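PDB 2HZG: mandelate racemase/muconate lactonizing enzyme/Enolase superfamily from Rhodobacter sphaeroides, which belongs to the enolase superfamily, pairing an enolase-like N-terminal domain with a TIM-barrel-like domain that carries a sodium ion in this model. Local coordinates for residues Phe306-His309 and Leu310-Ser313; Pro334-Leu337 and Ala338-Thr342. One frame throughout, in Å; residues are numbered along the deposited sequence.

Strand 300-303 of the eight-stranded barrel comes first along the chain, and contact 1 follows it: the loop after the strand runs through Phe306 and Thr307 to Ser308, the N-cap of helix 309-316. Contact 2 comes later, after strand 327-331, where the stretch 334-342 holds the short helix 336-340. The two are in series, so neither encloses the other, and each closes only a local turn. Their centres nevertheless lie about 9 Å apart and they touch in space, Ser308 CB packing 3.3 Å from Ala338 O. Together they bring segments following two successive barrel strands up against the N-terminal domain, through Glu43 for contact 1 and strand 27-35 for contact 2.

Contact 1. Residues Phe306-His309 and Leu310-Ser313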
loop_
_atom_site.group_PDB
_atom_site.type_symbol
_atom_site.label_atom_id
_atom_site.label_comp_id
_atom_site.label_asym_id
_atom_site.label_seq_id
_atom_site.Cartn_x
_atom_site.Cartn_y
_atom_site.Cartn_z
ATOM N N PHE A 306 -13.132 -14.537 -2.588
ATOM C CA PHE A 306 -14.524 -14.168 -2.838
ATOM C C PHE A 306 -14.860 -14.225 -4.346
ATOM O O PHE A 306 -15.914 -13.749 -4.783
ATOM C CB PHE A 306 -14.827 -12.765 -2.242
ATOM C CG PHE A 306 -16.270 -12.581 -1.810
ATOM C CD1 PHE A 306 -16.803 -13.335 -0.753
ATOM C CD2 PHE A 306 -17.089 -11.647 -2.444
ATOM C CE1 PHE A 306 -18.109 -13.152 -0.337
ATOM C CE2 PHE A 306 -18.433 -11.473 -2.047
ATOM C CZ PHE A 306 -18.935 -12.238 -0.995
ATOM N N THR A 307 -13.968 -14.817 -5.136
ATOM C CA THR A 307 -14.038 -14.645 -6.587
ATOM C C THR A 307 -14.011 -15.993 -7.348
ATOM O O THR A 307 -14.718 -16.930 -6.944
ATOM C CB THR A 307 -12.954 -13.631 -7.070
ATOM O OG1 THR A 307 -11.664 -14.098 -6.656
ATOM C CG2 THR A 307 -13.201 -12.261 -6.442
ATOM N N SER A 308 -13.245 -16.087 -8.440
ATOM C CA SER A 308 -13.258 -17.275 -9.320
ATOM C C SER A 308 -12.633 -18.522 -8.665
ATOM O O SER A 308 -11.994 -18.451 -7.622
ATOM C CB SER A 308 -12.508 -16.985 -10.625
ATOM O OG SER A 308 -11.097 -16.981 -10.376
ATOM N N HIS A 309 -12.775 -19.676 -9.305
ATOM C CA HIS A 309 -12.060 -20.849 -8.799
ATOM C C HIS A 309 -10.575 -20.819 -9.122
ATOM O O HIS A 309 -9.818 -21.513 -8.483
ATOM C CB HIS A 309 -12.699 -22.156 -9.261
ATOM C CG HIS A 309 -13.934 -22.504 -8.495
ATOM N ND1 HIS A 309 -14.300 -23.802 -8.217
ATOM C CD2 HIS A 309 -14.877 -21.716 -7.921
ATOM C CE1 HIS A 309 -15.421 -23.802 -7.514
ATOM N NE2 HIS A 309 -15.794 -22.550 -7.325
ATOM N N LEU A 310 -10.156 -20.009 -10.090
ATOM C CA LEU A 310 -8.711 -19.805 -10.292
ATOM C C LEU A 310 -8.084 -19.146 -9.043
ATOM O O LEU A 310 -7.054 -19.594 -8.544
ATOM C CB LEU A 310 -8.430 -18.985 -11.553
ATOM C CG LEU A 310 -6.943 -18.712 -11.871
ATOM C CD1 LEU A 310 -6.187 -20.029 -12.187
ATOM C CD2 LEU A 310 -6.810 -17.678 -13.007
ATOM N N ALA A 311 -8.731 -18.087 -8.559
ATOM C CA ALA A 311 -8.373 -17.425 -7.285
ATOM C C ALA A 311 -8.481 -18.390 -6.115
ATOM O O ALA A 311 -7.600 -18.415 -5.256
ATOM C CB ALA A 311 -9.265 -16.189 -7.056
ATOM N N LEU A 312 -9.560 -19.183 -6.084
ATOM C CA LEU A 312 -9.744 -20.183 -5.020
ATOM C C LEU A 312 -8.595 -21.176 -4.985
ATOM O O LEU A 312 -8.002 -21.408 -3.943
ATOM C CB LEU A 312 -11.078 -20.940 -5.155
ATOM C CG LEU A 312 -11.395 -22.033 -4.111
ATOM C CD1 LEU A 312 -11.333 -21.522 -2.632
ATOM C CD2 LEU A 312 -12.776 -22.642 -4.433
ATOM N N SER A 313 -8.296 -21.767 -6.143
ATOM C CA SER A 313 -7.217 -22.719 -6.239
ATOM C C SER A 313 -5.935 -22.082 -5.723
ATOM O O SER A 313 -5.241 -22.677 -4.907
ATOM C CB SER A 313 -7.031 -23.181 -7.689
ATOM O OG SER A 313 -5.758 -23.793 -7.789
#
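Ser308 turns its side chain onto the first turn of helix 309-316. Its CB lies 3.9 Å from Leu310 N, and from there OG swings between the backbone N and the carbonyl carbon (chi1 75°). That torsion brings OG back over the start of the helix, where it accepts from Ala311 N at 3.2 Å in an almost straight bond, with an N-H...O angle of 175°. The same OG lies 3.5 Å from Leu310 CB, and it also hydrogen-bonds Glu43 of the N-terminal domain, so OG is gripped by two partners, the helix N-H and Glu43. Just ahead of it, Thr307 sets OG1 3.2 Å from Ala311 CB, a close polar-to-methyl approach.

The backbone takes over next: Leu312 N donates to Ser308 O at 3.0 Å and Ser313 N to His309 O at 2.8 Å. His309 and Leu312 point the same way, side by side, and Leu312 CD2 sits over one face of the imidazole, 4.0 Å from the centroid of the His309 ring and nearly on its normal. This CH-pi contact takes one face of a ring that His345 meets edge-to-face and whose ND1 hydrogen-bonds Ile346 N. The whole is a serine N-cap, here starting the helix that follows strand 300-303 in a TIM-barrel-like domain and tied by the capping hydroxyl itself to the N-terminal domain.

Contact 2. Residues Pro334-Leu337 and Ala338-Thr342; sequences PQQL and ALDIT
From Gln335 at the N-cap, the backbone winds into the short helix 336-340, where Asp340 N donates to Gln336 O at 2.9 Å while Gln335 O receives weak bonds from both Ala338 N and Leu339 N. Leu337 O is likewise shared, weakly, by Asp340 N and Ile341 N.

One helical turn apart, Gln336 and Asp340 join their side chains. With CG anti to the backbone N (chi1 -164°) and a bend at chi2 (65°), the Gln336 chain ends with NE2 pointing toward Asp340, and NE2 gives a hydrogen to Asp340 OD1 at 2.8 Å. The bond is nearly straight; OD1 lies almost in the amide plane of Gln336, whereas NE2 comes to the syn side of OD1, 30° out of the carboxylate plane. Asp340 OD2 is held separately by Tyr374 OH, so both carboxylate oxygens are engaged.

Leu339 crosses the Gln336 side chain at about a right angle, its CD1 lying 3.8 Å from Gln336 NE2, while its other methyl, CD2, reaches back to Pro334 CG at 3.7 Å. The same proline ring also meets Ala338, CB to CB at 3.8 Å. Farther round, Leu337 CD1 packs on Ile341 CG1, 3.8 Å away.

Around this turn, helix 368-374 touches Gln336, Leu337 and Asp340, strand 27-35 of the N-terminal domain receives Ile341, and Thr342 leans on helix 309-316.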
loop_
_atom_site.group_PDB
_atom_site.type_symbol
_atom_site.label_atom_id
_atom_site.label_comp_id
_atom_site.label_asym_id
_atom_site.label_seq_id
_atom_site.Cartn_x
_atom_site.Cartn_y
_atom_site.Cartn_z
ATOM N N PRO A 334 -20.987 -16.027 -6.150
ATOM C CA PRO A 334 -20.187 -15.094 -6.947
ATOM C C PRO A 334 -20.942 -14.591 -8.190
ATOM O O PRO A 334 -21.875 -15.261 -8.671
ATOM C CB PRO A 334 -18.948 -15.924 -7.336
ATOM C CG PRO A 334 -19.408 -17.330 -7.323
ATOM C CD PRO A 334 -20.514 -17.424 -6.276
ATOM N N GLN A 335 -20.550 -13.421 -8.696
ATOM C CA GLN A 335 -21.043 -12.955 -9.986
ATOM C C GLN A 335 -20.706 -13.966 -11.081
ATOM O O GLN A 335 -19.764 -14.737 -10.959
ATOM C CB GLN A 335 -20.468 -11.589 -10.370
ATOM C CG GLN A 335 -20.801 -10.473 -9.390
ATOM C CD GLN A 335 -22.286 -10.312 -9.154
ATOM O OE1 GLN A 335 -23.100 -10.474 -10.064
ATOM N NE2 GLN A 335 -22.644 -9.992 -7.929
ATOM N N GLN A 336 -21.507 -13.958 -12.138
ATOM C CA GLN A 336 -21.325 -14.874 -13.256
ATOM C C GLN A 336 -19.911 -14.815 -13.830
ATOM O O GLN A 336 -19.378 -15.841 -14.268
ATOM C CB GLN A 336 -22.342 -14.597 -14.379
ATOM C CG GLN A 336 -22.429 -15.771 -15.382
ATOM C CD GLN A 336 -22.966 -17.021 -14.724
ATOM O OE1 GLN A 336 -23.941 -16.961 -13.976
ATOM N NE2 GLN A 336 -22.346 -18.159 -14.992
ATOM N N LEU A 337 -19.313 -13.619 -13.844
ATOM C CA LEU A 337 -17.942 -13.469 -14.334
ATOM C C LEU A 337 -17.028 -14.464 -13.651
ATOM O O LEU A 337 -16.320 -15.199 -14.326
ATOM C CB LEU A 337 -17.406 -12.031 -14.144
ATOM C CG LEU A 337 -15.896 -11.812 -14.364
ATOM C CD1 LEU A 337 -15.397 -12.293 -15.735
ATOM C CD2 LEU A 337 -15.527 -10.330 -14.138
ATOM N N ALA A 338 -17.062 -14.496 -12.318
ATOM C CA ALA A 338 -16.183 -15.373 -11.535
ATOM C C ALA A 338 -16.393 -16.853 -11.839
ATOM O O ALA A 338 -15.414 -17.616 -11.941
ATOM C CB ALA A 338 -16.352 -15.103 -10.038
ATOM N N LEU A 339 -17.665 -17.253 -11.959
ATOM C CA LEU A 339 -18.050 -18.606 -12.402
ATOM C C LEU A 339 -17.461 -18.932 -13.782
ATOM O O LEU A 339 -16.914 -20.019 -13.983
ATOM C CB LEU A 339 -19.592 -18.771 -12.426
ATOM C CG LEU A 339 -20.359 -18.634 -11.093
ATOM C CD1 LEU A 339 -21.879 -18.727 -11.288
ATOM C CD2 LEU A 339 -19.908 -19.695 -10.078
ATOM N N ASP A 340 -17.550 -17.987 -14.715
ATOM C CA ASP A 340 -17.217 -18.264 -16.128
ATOM C C ASP A 340 -15.729 -18.260 -16.406
ATOM O O ASP A 340 -15.291 -18.767 -17.453
ATOM C CB ASP A 340 -17.870 -17.235 -17.045
ATOM C CG ASP A 340 -19.387 -17.385 -17.127
ATOM O OD1 ASP A 340 -19.950 -18.283 -16.440
ATOM O OD2 ASP A 340 -20.004 -16.572 -17.867
ATOM N N ILE A 341 -14.950 -17.700 -15.475
ATOM C CA ILE A 341 -13.495 -17.520 -15.684
ATOM C C ILE A 341 -12.759 -18.852 -15.880
ATOM O O ILE A 341 -11.823 -18.937 -16.668
ATOM C CB ILE A 341 -12.838 -16.651 -14.550
ATOM C CG1 ILE A 341 -12.976 -15.148 -14.885
ATOM C CG2 ILE A 341 -11.339 -17.030 -14.335
ATOM C CD1 ILE A 341 -12.621 -14.175 -13.665
ATOM N N THR A 342 -13.146 -19.880 -15.137
ATOM C CA THR A 342 -12.553 -21.194 -15.356
ATOM C C THR A 342 -13.553 -22.123 -16.050
ATOM O O THR A 342 -14.779 -22.050 -15.797
ATOM C CB THR A 342 -12.038 -21.844 -14.065
ATOM O OG1 THR A 342 -13.107 -21.960 -13.122
ATOM C CG2 THR A 342 -10.895 -21.031 -13.457
#